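Local coordinates for protein possible thiamine biosynthesis enzyme (Candida albicans, PDB 2X7Q) that is of unknown function but adopts the periplasmic binding protein fold and may bind a small solute, possibly one linked to thiamine biosynthesis, at residues I22-S27 / Y178-K183; S27-F32 / Q231-H236; I71-A76 / L99-S104; E239-I244 / E257-V262. The protein carries 1 engineered substitution. One frame throughout, in Å; residues are numbered along the deposited sequence.

Contact 1: I22-S27 / Y178-K183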
# COMPACT_ATOMS: atom_id res chain seq x y z
N ILE A 22 8.07 -1.01 1.33
CA ILE A 22 8.16 0.23 0.58
C ILE A 22 8.64 1.36 1.48
O ILE A 22 8.02 1.65 2.50
CB ILE A 22 6.80 0.62 -0.04
CG1 ILE A 22 6.26 -0.54 -0.88
CG2 ILE A 22 6.94 1.88 -0.88
CD1 ILE A 22 4.88 -0.30 -1.43
N PRO A 23 9.76 1.99 1.11
CA PRO A 23 10.39 3.04 1.93
C PRO A 23 9.55 4.31 2.00
O PRO A 23 9.84 5.29 1.31
CB PRO A 23 11.71 3.32 1.19
CG PRO A 23 11.43 2.93 -0.22
CD PRO A 23 10.50 1.76 -0.14
N GLU A 24 8.52 4.29 2.84
CA GLU A 24 7.69 5.47 3.07
C GLU A 24 7.47 5.68 4.56
O GLU A 24 8.00 4.94 5.39
CB GLU A 24 6.34 5.33 2.35
CG GLU A 24 6.43 5.42 0.84
CD GLU A 24 5.08 5.35 0.17
OE1 GLU A 24 4.17 4.70 0.72
OE2 GLU A 24 4.91 5.94 -0.92
N HIS A 25 6.68 6.69 4.91
CA HIS A 25 6.37 6.96 6.31
C HIS A 25 5.69 5.78 6.98
O HIS A 25 5.85 5.57 8.19
CB HIS A 25 5.50 8.22 6.43
CG HIS A 25 4.46 8.33 5.37
ND1 HIS A 25 4.19 9.52 4.71
CD2 HIS A 25 3.61 7.42 4.84
CE1 HIS A 25 3.23 9.32 3.83
NE2 HIS A 25 2.86 8.06 3.89
N PHE A 26 4.94 5.00 6.21
CA PHE A 26 4.21 3.86 6.76
C PHE A 26 5.14 2.76 7.27
O PHE A 26 4.75 1.96 8.13
CB PHE A 26 3.25 3.27 5.72
CG PHE A 26 2.09 4.17 5.40
CD1 PHE A 26 2.01 4.81 4.18
CD2 PHE A 26 1.08 4.36 6.32
CE1 PHE A 26 0.94 5.64 3.88
CE2 PHE A 26 0.01 5.18 6.04
CZ PHE A 26 -0.06 5.82 4.81
N SER A 27 6.36 2.72 6.76
CA SER A 27 7.31 1.67 7.12
C SER A 27 8.01 1.97 8.44
O SER A 27 8.86 1.20 8.89
CB SER A 27 8.35 1.49 6.01
OG SER A 27 9.20 2.61 5.93
N TYR A 178 -1.01 11.67 -0.57
CA TYR A 178 -1.05 13.11 -0.27
C TYR A 178 0.24 13.65 0.32
O TYR A 178 0.89 14.51 -0.28
CB TYR A 178 -2.23 13.44 0.65
CG TYR A 178 -2.22 14.87 1.14
CD1 TYR A 178 -2.52 15.92 0.28
CD2 TYR A 178 -1.92 15.17 2.46
CE1 TYR A 178 -2.52 17.23 0.72
CE2 TYR A 178 -1.91 16.48 2.91
CZ TYR A 178 -2.21 17.50 2.04
OH TYR A 178 -2.21 18.81 2.48
N PHE A 179 0.61 13.17 1.51
CA PHE A 179 1.76 13.71 2.22
C PHE A 179 3.06 13.55 1.44
O PHE A 179 4.04 14.26 1.69
CB PHE A 179 1.88 13.09 3.61
CG PHE A 179 0.80 13.52 4.56
CD1 PHE A 179 0.89 14.73 5.23
CD2 PHE A 179 -0.31 12.72 4.78
CE1 PHE A 179 -0.11 15.13 6.10
CE2 PHE A 179 -1.31 13.11 5.64
CZ PHE A 179 -1.21 14.32 6.31
N THR A 180 3.08 12.62 0.50
CA THR A 180 4.24 12.42 -0.35
C THR A 180 4.27 13.47 -1.46
O THR A 180 5.33 13.84 -1.96
CB THR A 180 4.24 11.01 -0.98
OG1 THR A 180 4.24 10.02 0.06
CG2 THR A 180 5.47 10.81 -1.85
N SER A 181 3.08 13.96 -1.82
CA SER A 181 2.94 14.96 -2.87
C SER A 181 2.91 16.37 -2.31
O SER A 181 3.08 17.34 -3.05
CB SER A 181 1.65 14.70 -3.66
OG SER A 181 1.60 13.38 -4.16
N LYS A 182 2.70 16.48 -1.00
CA LYS A 182 2.54 17.78 -0.36
C LYS A 182 3.74 18.68 -0.59
O LYS A 182 3.59 19.88 -0.82
CB LYS A 182 2.28 17.60 1.14
CG LYS A 182 1.88 18.88 1.85
CD LYS A 182 1.49 18.61 3.29
CE LYS A 182 0.92 19.86 3.95
NZ LYS A 182 1.89 20.98 3.97
N LYS A 183 4.94 18.10 -0.54
CA LYS A 183 6.17 18.85 -0.78
C LYS A 183 6.11 19.62 -2.09
O LYS A 183 6.57 20.76 -2.18
CB LYS A 183 7.38 17.92 -0.78
CG LYS A 183 8.65 18.57 -1.30
CD LYS A 183 9.79 17.56 -1.43
CE LYS A 183 11.03 18.19 -2.03
NZ LYS A 183 12.15 17.22 -2.14
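His25 reaches the first turn of helix 178-186 with a single ring atom. Its CE1 lies 4.0 Å from Phe179 CB and the same imidazole carbon is 4.0 Å from Thr180 OG1, so the ring corner rests between two consecutive side chains of the helix. Both approaches are oblique to the imidazole plane. The side chain owes this reach to its first torsion: with chi1 at 39°, CG stands between the backbone N and the carbonyl carbon and the ring is directed at the helix. Phe179 offers only its CB here, since its ring turns away and places one face over Tyr178 CD2. These van der Waals touches are loose, and just 118 Å² is buried between the segments.

The polar groups pass one another without bonding. Glu24 OE2 stays 4.2 Å from Thr180 OG1, which is instead engaged by Glu177 and Tyr250. Hydrogen bonds act within the loop: Glu24 O receives Ser27 N at 3.1 Å and Ser27 OG at 2.7 Å, the hydroxyl lying in the carbonyl plane at a C=O...OG angle of 148°. This double grip fixes the 3-10 segment 25-27 that carries the histidine.

His25 also stacks on Trp258, and a glycerol, probably from the crystallisation liquor, lies about 4 Å from the Phe179 side chain, at most consistent with a pocket there. Because 22-27 follows the first strand of one five-stranded sheet and 178-186 follows a strand of the other, the contact bridges the two lobes at the interlobe cleft, where periplasmic binding proteins typically hold their ligand.

Contact 2: S27-F32 / Q231-H236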
# COMPACT_ATOMS: atom_id res chain seq x y z
N SER A 27 6.36 2.72 6.76
CA SER A 27 7.31 1.67 7.12
C SER A 27 8.01 1.97 8.44
O SER A 27 8.86 1.20 8.89
CB SER A 27 8.35 1.49 6.01
OG SER A 27 9.20 2.61 5.93
N THR A 28 7.65 3.09 9.06
CA THR A 28 8.27 3.52 10.31
C THR A 28 8.30 2.43 11.39
O THR A 28 9.36 2.15 11.94
CB THR A 28 7.62 4.80 10.86
OG1 THR A 28 7.92 5.91 10.00
CG2 THR A 28 8.13 5.11 12.25
N PRO A 29 7.14 1.83 11.69
CA PRO A 29 7.10 0.78 12.72
C PRO A 29 8.07 -0.36 12.44
O PRO A 29 8.65 -0.91 13.37
CB PRO A 29 5.65 0.28 12.64
CG PRO A 29 4.88 1.44 12.12
CD PRO A 29 5.80 2.11 11.14
N LEU A 30 8.24 -0.70 11.17
CA LEU A 30 9.17 -1.76 10.79
C LEU A 30 10.59 -1.40 11.20
O LEU A 30 11.34 -2.25 11.68
CB LEU A 30 9.12 -2.00 9.28
CG LEU A 30 7.79 -2.49 8.70
CD1 LEU A 30 7.88 -2.64 7.19
CD2 LEU A 30 7.38 -3.80 9.34
N PHE A 31 10.96 -0.14 11.03
CA PHE A 31 12.30 0.33 11.37
C PHE A 31 12.58 0.23 12.86
O PHE A 31 13.60 -0.33 13.27
CB PHE A 31 12.50 1.77 10.89
CG PHE A 31 13.68 2.45 11.53
CD1 PHE A 31 14.97 2.17 11.12
CD2 PHE A 31 13.48 3.38 12.54
CE1 PHE A 31 16.05 2.80 11.71
CE2 PHE A 31 14.56 4.02 13.13
CZ PHE A 31 15.84 3.73 12.72
N PHE A 32 11.68 0.77 13.67
CA PHE A 32 11.85 0.78 15.12
C PHE A 32 11.91 -0.63 15.71
O PHE A 32 12.58 -0.87 16.71
CB PHE A 32 10.75 1.60 15.80
CG PHE A 32 10.93 3.09 15.66
CD1 PHE A 32 10.09 3.83 14.85
CD2 PHE A 32 11.94 3.74 16.34
CE1 PHE A 32 10.25 5.20 14.72
CE2 PHE A 32 12.11 5.11 16.22
CZ PHE A 32 11.27 5.84 15.41
N GLN A 231 3.65 -0.58 18.63
CA GLN A 231 3.44 -0.02 19.96
C GLN A 231 4.52 1.01 20.28
O GLN A 231 4.22 2.07 20.82
CB GLN A 231 3.42 -1.13 21.01
CG GLN A 231 3.19 -0.62 22.43
CD GLN A 231 3.18 -1.73 23.46
OE1 GLN A 231 3.34 -2.90 23.13
NE2 GLN A 231 2.97 -1.36 24.72
N TYR A 232 5.77 0.69 19.96
CA TYR A 232 6.87 1.62 20.18
C TYR A 232 6.62 2.92 19.43
O TYR A 232 6.74 4.00 20.00
CB TYR A 232 8.20 1.00 19.75
CG TYR A 232 9.41 1.85 20.11
CD1 TYR A 232 9.84 2.87 19.28
CD2 TYR A 232 10.10 1.63 21.30
CE1 TYR A 232 10.94 3.64 19.61
CE2 TYR A 232 11.20 2.39 21.64
CZ TYR A 232 11.61 3.40 20.80
OH TYR A 232 12.70 4.17 21.14
N TYR A 233 6.27 2.80 18.16
CA TYR A 233 5.95 3.97 17.34
C TYR A 233 4.88 4.81 18.02
O TYR A 233 5.03 6.03 18.15
CB TYR A 233 5.47 3.53 15.95
CG TYR A 233 4.77 4.62 15.18
CD1 TYR A 233 5.48 5.53 14.41
CD2 TYR A 233 3.39 4.75 15.24
CE1 TYR A 233 4.84 6.53 13.71
CE2 TYR A 233 2.73 5.75 14.54
CZ TYR A 233 3.46 6.63 13.78
OH TYR A 233 2.82 7.63 13.08
N ASN A 234 3.80 4.16 18.45
CA ASN A 234 2.70 4.85 19.11
C ASN A 234 3.14 5.61 20.35
O ASN A 234 2.56 6.65 20.69
CB ASN A 234 1.59 3.86 19.47
CG ASN A 234 0.75 3.46 18.27
OD1 ASN A 234 0.82 4.08 17.21
ND2 ASN A 234 -0.06 2.42 18.44
N GLU A 235 4.15 5.10 21.04
CA GLU A 235 4.62 5.69 22.29
C GLU A 235 5.80 6.64 22.07
O GLU A 235 6.27 7.28 23.00
CB GLU A 235 5.00 4.60 23.28
CG GLU A 235 3.86 3.64 23.62
CD GLU A 235 4.30 2.51 24.53
OE1 GLU A 235 5.51 2.40 24.80
OE2 GLU A 235 3.43 1.74 24.98
N HIS A 236 6.27 6.72 20.82
CA HIS A 236 7.43 7.54 20.50
C HIS A 236 7.27 8.24 19.16
O HIS A 236 8.14 8.15 18.30
CB HIS A 236 8.70 6.69 20.50
CG HIS A 236 8.91 5.90 21.76
ND1 HIS A 236 9.61 6.40 22.83
CD2 HIS A 236 8.51 4.66 22.10
CE1 HIS A 236 9.64 5.49 23.80
NE2 HIS A 236 8.97 4.43 23.38
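Tyr232 and Tyr233 both carry CG anti to the backbone N, chi1 being 164° for Tyr233, and this points the two neighbouring rings at Phe32 and Thr28 respectively. On the other helix the branching of Thr28 matters: its CG2 is anti to the backbone N and faces the tyrosine, while OG1 is turned back to bond His25 O. The contact is a steep helix-helix crossing within the periplasmic binding protein fold, joining helix 28-35, which follows the first strand and its loop, to the long helix 216-235. The axes of the short segments 28-32 and 231-235 approach to 8.9 Å with 104° between their directions, and the backbones come nearest at Pro29 and Tyr233, whose CA atoms are 5.7 Å apart.

Thr28 CG2 approaches the Tyr233 ring obliquely, 3.4 Å from Tyr233 CD1, the two side chains crossing at about a right angle. The same methyl also lies at the edge of the Phe32 ring, in its plane, so one carbon fills the angle between two aromatics. Phe32 meets Tyr232 with its rings inclined at 34° and their centroids 5.3 Å apart; the closest atoms are Phe32 CD2 and Tyr232 CE1, 3.4 Å apart. No hydrogen bond spans the segments, and the Tyr232 hydroxyl is bonded to Glu239 OE1 of the following helix. Pro29 adds a lighter touch, its CG lying 4.4 Å from Tyr233 CB.

Contact 3: I71-A76 / L99-S104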
# COMPACT_ATOMS: atom_id res chain seq x y z
N ILE A 71 4.91 -6.11 2.47
CA ILE A 71 4.02 -5.14 3.10
C ILE A 71 3.60 -4.09 2.08
O ILE A 71 4.35 -3.16 1.79
CB ILE A 71 4.71 -4.42 4.28
CG1 ILE A 71 5.46 -5.42 5.16
CG2 ILE A 71 3.69 -3.63 5.10
CD1 ILE A 71 4.64 -5.98 6.30
N GLY A 72 2.39 -4.24 1.52
CA GLY A 72 1.94 -3.34 0.47
C GLY A 72 0.49 -2.92 0.59
O GLY A 72 -0.19 -3.23 1.57
N LEU A 73 0.00 -2.21 -0.42
CA LEU A 73 -1.37 -1.70 -0.42
C LEU A 73 -2.39 -2.84 -0.51
O LEU A 73 -2.17 -3.83 -1.19
CB LEU A 73 -1.58 -0.70 -1.56
CG LEU A 73 -0.69 0.54 -1.53
CD1 LEU A 73 -0.94 1.42 -2.74
CD2 LEU A 73 -0.90 1.33 -0.24
N THR A 74 -3.50 -2.67 0.20
CA THR A 74 -4.54 -3.70 0.27
C THR A 74 -5.11 -4.07 -1.10
O THR A 74 -5.13 -5.24 -1.46
CB THR A 74 -5.69 -3.26 1.20
OG1 THR A 74 -5.18 -3.01 2.52
CG2 THR A 74 -6.76 -4.34 1.27
N GLU A 75 -5.57 -3.07 -1.85
CA GLU A 75 -6.23 -3.33 -3.12
C GLU A 75 -5.33 -4.10 -4.09
O GLU A 75 -5.82 -4.88 -4.90
CB GLU A 75 -6.73 -2.03 -3.77
CG GLU A 75 -5.63 -1.11 -4.30
CD GLU A 75 -5.07 -0.19 -3.24
OE1 GLU A 75 -5.51 -0.29 -2.07
OE2 GLU A 75 -4.20 0.64 -3.57
N ALA A 76 -4.03 -3.86 -4.00
CA ALA A 76 -3.07 -4.52 -4.88
C ALA A 76 -3.12 -6.04 -4.72
O ALA A 76 -3.13 -6.78 -5.70
CB ALA A 76 -1.66 -4.01 -4.60
N LEU A 99 -6.07 5.14 3.11
CA LEU A 99 -5.05 5.91 2.42
C LEU A 99 -5.65 7.14 1.74
O LEU A 99 -6.69 7.06 1.10
CB LEU A 99 -4.33 5.04 1.38
CG LEU A 99 -2.97 5.54 0.89
CD1 LEU A 99 -1.93 5.34 1.97
CD2 LEU A 99 -2.55 4.82 -0.39
N LEU A 100 -4.99 8.29 1.90
CA LEU A 100 -5.46 9.53 1.29
C LEU A 100 -4.75 9.81 -0.03
O LEU A 100 -3.58 10.20 -0.05
CB LEU A 100 -5.28 10.71 2.25
CG LEU A 100 -5.72 12.08 1.73
CD1 LEU A 100 -7.18 12.05 1.30
CD2 LEU A 100 -5.50 13.15 2.79
N TRP A 101 -5.47 9.62 -1.14
CA TRP A 101 -4.92 9.86 -2.47
C TRP A 101 -5.16 11.30 -2.91
O TRP A 101 -6.26 11.83 -2.76
CB TRP A 101 -5.52 8.89 -3.48
CG TRP A 101 -4.99 7.50 -3.36
CD1 TRP A 101 -5.49 6.49 -2.57
CD2 TRP A 101 -3.86 6.94 -4.04
NE1 TRP A 101 -4.74 5.35 -2.73
CE2 TRP A 101 -3.73 5.60 -3.63
CE3 TRP A 101 -2.95 7.45 -4.97
CZ2 TRP A 101 -2.73 4.76 -4.10
CZ3 TRP A 101 -1.95 6.62 -5.44
CH2 TRP A 101 -1.85 5.29 -5.01
N ALA A 102 -4.13 11.93 -3.46
CA ALA A 102 -4.23 13.30 -3.94
C ALA A 102 -4.12 13.35 -5.46
O ALA A 102 -3.21 12.76 -6.06
CB ALA A 102 -3.16 14.17 -3.30
N VAL A 103 -5.04 14.07 -6.09
CA VAL A 103 -5.04 14.23 -7.54
C VAL A 103 -4.28 15.49 -7.92
O VAL A 103 -4.63 16.59 -7.49
CB VAL A 103 -6.47 14.30 -8.10
CG1 VAL A 103 -6.45 14.37 -9.62
CG2 VAL A 103 -7.28 13.10 -7.63
N SER A 104 -3.24 15.34 -8.74
CA SER A 104 -2.38 16.46 -9.08
C SER A 104 -2.37 16.76 -10.58
O SER A 104 -2.66 15.89 -11.40
CB SER A 104 -0.94 16.21 -8.60
OG SER A 104 -0.91 15.93 -7.22
O HOH W 1 -4.49 2.72 -1.77
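Leu73 forks at CG and spends each methyl on a different residue of strand 100-106 or its approach. CD2 of Leu73 meets CD2 of Leu99 at 3.9 Å, the two side chains crossing at about a right angle. CD1 of Leu73 lies 4.0 Å from Trp101 CZ2, near the indole plane, so the methyl abuts the benzene edge and leaves the ring faces alone. The first torsion of Leu73, chi1 -60°, sets CG anti to the carbonyl carbon and sends the fork across toward the partner. Leu73 is also the N-cap residue of helix 74-82, the point at which strand 69-73 gives way to helix.

Strand 69-73 is the central strand of one five-stranded sheet and 100-106 belongs to the other. Both sheets share the β2-β1-β3-βn-β4 arrangement of type II periplasmic binding proteins, in which βn crosses over from the other lobe (203-208 in the first sheet, 100-106 in the second), and this contact lies where the two lobes face each other.

Two residues on, Glu75 bends back from the first turn of its helix and reaches Trp101 through a water. That water donates to Glu75 OE2 at 2.8 Å and accepts from Trp101 NE1 at 2.8 Å, sitting at the indole edge in the ring plane. Glu75 OE1 takes the indole N-H of Trp200 directly, while OE2 takes the water hydrogen.

Contact 4: E239-I244 / E257-V262; sequences EAIEYI and EWTKTV
Ile241 and Thr259 mark the closest backbone approach, their CA atoms 7.9 Å apart, where helix 237-247 runs past the last turn of helix 252-259. Their side chains cross at about a right angle, Ile241 CG1 lying 4.1 Å from Thr259 CG2. Thr259 presents its methyl here because chi1 of 67° sets OG1 between the backbone N and the carbonyl carbon, from where the hydroxyl bonds Lys256 O one turn back.

One turn further along the first helix, Ile244 makes the tighter contact. Its terminal CD1 reaches Trp258 CZ3 at 3.5 Å and Trp258 CE3 at 3.9 Å, so the extended end of the isoleucine presses on the six-membered part of the indole, approaching obliquely. Trp258 holds CG anti to its own N, chi1 168°, which swings the indole across toward the neighbouring helix.

In the periplasmic binding protein fold seen here, helix 237-247 packs on helix 28-35, with Ile244 and Ala240 both on Thr28, while Trp258 of helix 252-259 meets Phe26 of the preceding loop edge-to-face. Val262 CG1 covers one face of the Trp258 indole, 3.7 Å from its plane and displaced toward the rim.

The tryptophan's backbone is pinned too. Trp258 O accepts three bonds: from Thr261 N at 2.9 Å, from Val262 N at 3.2 Å, and from Thr261 OG1 at 2.8 Å. The hydroxyl arrives at a C=O...OG angle of 127°, tilted a little out of the carbonyl plane, and Thr261 OG1 is also bonded to a glycerol that probably comes from the crystallisation liquor.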
# COMPACT_ATOMS: atom_id res chain seq x y z
N GLU A 239 10.22 10.54 18.05
CA GLU A 239 11.33 9.93 17.35
C GLU A 239 10.94 9.56 15.93
O GLU A 239 11.75 9.65 15.01
CB GLU A 239 11.80 8.67 18.10
CG GLU A 239 12.21 8.93 19.54
CD GLU A 239 12.62 7.67 20.26
OE1 GLU A 239 12.71 6.60 19.61
OE2 GLU A 239 12.86 7.74 21.49
N ALA A 240 9.69 9.15 15.77
CA ALA A 240 9.15 8.80 14.46
C ALA A 240 9.23 9.98 13.51
O ALA A 240 9.64 9.84 12.36
CB ALA A 240 7.72 8.31 14.60
N ILE A 241 8.83 11.15 14.00
CA ILE A 241 8.87 12.37 13.20
C ILE A 241 10.29 12.69 12.76
O ILE A 241 10.52 13.08 11.62
CB ILE A 241 8.27 13.57 13.95
CG1 ILE A 241 6.79 13.33 14.26
CG2 ILE A 241 8.45 14.85 13.15
CD1 ILE A 241 6.13 14.48 14.99
N GLU A 242 11.24 12.54 13.68
CA GLU A 242 12.65 12.80 13.38
C GLU A 242 13.18 11.81 12.35
O GLU A 242 13.85 12.20 11.40
CB GLU A 242 13.49 12.74 14.66
CG GLU A 242 14.96 13.07 14.45
CD GLU A 242 15.79 12.92 15.71
OE1 GLU A 242 15.39 12.12 16.59
OE2 GLU A 242 16.83 13.59 15.83
N TYR A 243 12.88 10.53 12.55
CA TYR A 243 13.34 9.48 11.64
C TYR A 243 12.82 9.70 10.22
O TYR A 243 13.59 9.63 9.26
CB TYR A 243 12.89 8.11 12.15
CG TYR A 243 13.00 7.01 11.11
CD1 TYR A 243 14.23 6.44 10.79
CD2 TYR A 243 11.88 6.54 10.44
CE1 TYR A 243 14.33 5.44 9.85
CE2 TYR A 243 11.97 5.54 9.49
CZ TYR A 243 13.20 4.99 9.20
OH TYR A 243 13.31 4.00 8.26
N ILE A 244 11.53 9.94 10.10
CA ILE A 244 10.89 10.11 8.80
C ILE A 244 11.45 11.31 8.04
O ILE A 244 11.73 11.22 6.85
CB ILE A 244 9.37 10.27 8.92
CG1 ILE A 244 8.75 9.02 9.56
CG2 ILE A 244 8.74 10.55 7.57
CD1 ILE A 244 7.26 9.13 9.77
N GLU A 257 2.06 16.12 10.64
CA GLU A 257 0.67 16.12 10.21
C GLU A 257 0.19 14.71 9.89
O GLU A 257 -0.93 14.34 10.20
CB GLU A 257 0.47 17.04 9.00
CG GLU A 257 -0.97 17.17 8.53
CD GLU A 257 -1.11 18.05 7.31
OE1 GLU A 257 -0.13 18.74 6.95
OE2 GLU A 257 -2.20 18.06 6.71
N TRP A 258 1.06 13.93 9.26
CA TRP A 258 0.73 12.56 8.88
C TRP A 258 0.48 11.66 10.09
O TRP A 258 -0.43 10.83 10.07
CB TRP A 258 1.84 11.97 8.00
CG TRP A 258 1.73 10.49 7.80
CD1 TRP A 258 0.91 9.84 6.92
CD2 TRP A 258 2.45 9.47 8.50
NE1 TRP A 258 1.09 8.49 7.02
CE2 TRP A 258 2.02 8.23 7.99
CE3 TRP A 258 3.41 9.49 9.52
CZ2 TRP A 258 2.53 7.02 8.46
CZ3 TRP A 258 3.91 8.29 9.98
CH2 TRP A 258 3.47 7.07 9.45
N THR A 259 1.28 11.83 11.14
CA THR A 259 1.15 10.99 12.33
C THR A 259 -0.22 11.13 12.98
O THR A 259 -0.64 10.26 13.75
CB THR A 259 2.23 11.33 13.38
OG1 THR A 259 2.01 12.65 13.90
CG2 THR A 259 3.62 11.25 12.78
N LYS A 260 -0.92 12.22 12.68
CA LYS A 260 -2.22 12.48 13.27
C LYS A 260 -3.37 11.96 12.41
O LYS A 260 -4.54 12.22 12.69
CB LYS A 260 -2.40 13.98 13.54
CG LYS A 260 -1.46 14.54 14.60
CD LYS A 260 -1.94 15.90 15.12
CE LYS A 260 -1.81 16.99 14.07
NZ LYS A 260 -0.39 17.38 13.83
N THR A 261 -3.03 11.22 11.35
CA THR A 261 -4.03 10.65 10.46
C THR A 261 -3.90 9.14 10.37
O THR A 261 -4.86 8.44 10.03
CB THR A 261 -3.93 11.24 9.04
OG1 THR A 261 -2.69 10.83 8.43
CG2 THR A 261 -3.99 12.76 9.08
N VAL A 262 -2.71 8.63 10.68
CA VAL A 262 -2.43 7.20 10.54
C VAL A 262 -2.72 6.41 11.81
O VAL A 262 -2.48 6.89 12.92
CB VAL A 262 -0.97 6.95 10.12
CG1 VAL A 262 -0.01 7.53 11.14
CG2 VAL A 262 -0.71 5.47 9.91

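Contact 3 is the most central, its centre about 5 Å from the centre of the chain, and combines apolar touches with a water bridge. Contacts 1 and 3 both span the two lobes, meeting where Phe26 packs on Leu99 and Tyr178 N bonds Leu100 O. Contacts 2 and 4 lie farther out, their centres each about 17 Å from the centre of the chain, and their interfaces are formed by apolar and aromatic packing between helices. Contacts 2 and 3 are buried; contacts 1 and 4 are only partly buried. Contacts 1 and 2 share Ser27 where the loop enters helix 28-35, while Trp258 of contact 4 packs against Tyr233 of contact 2.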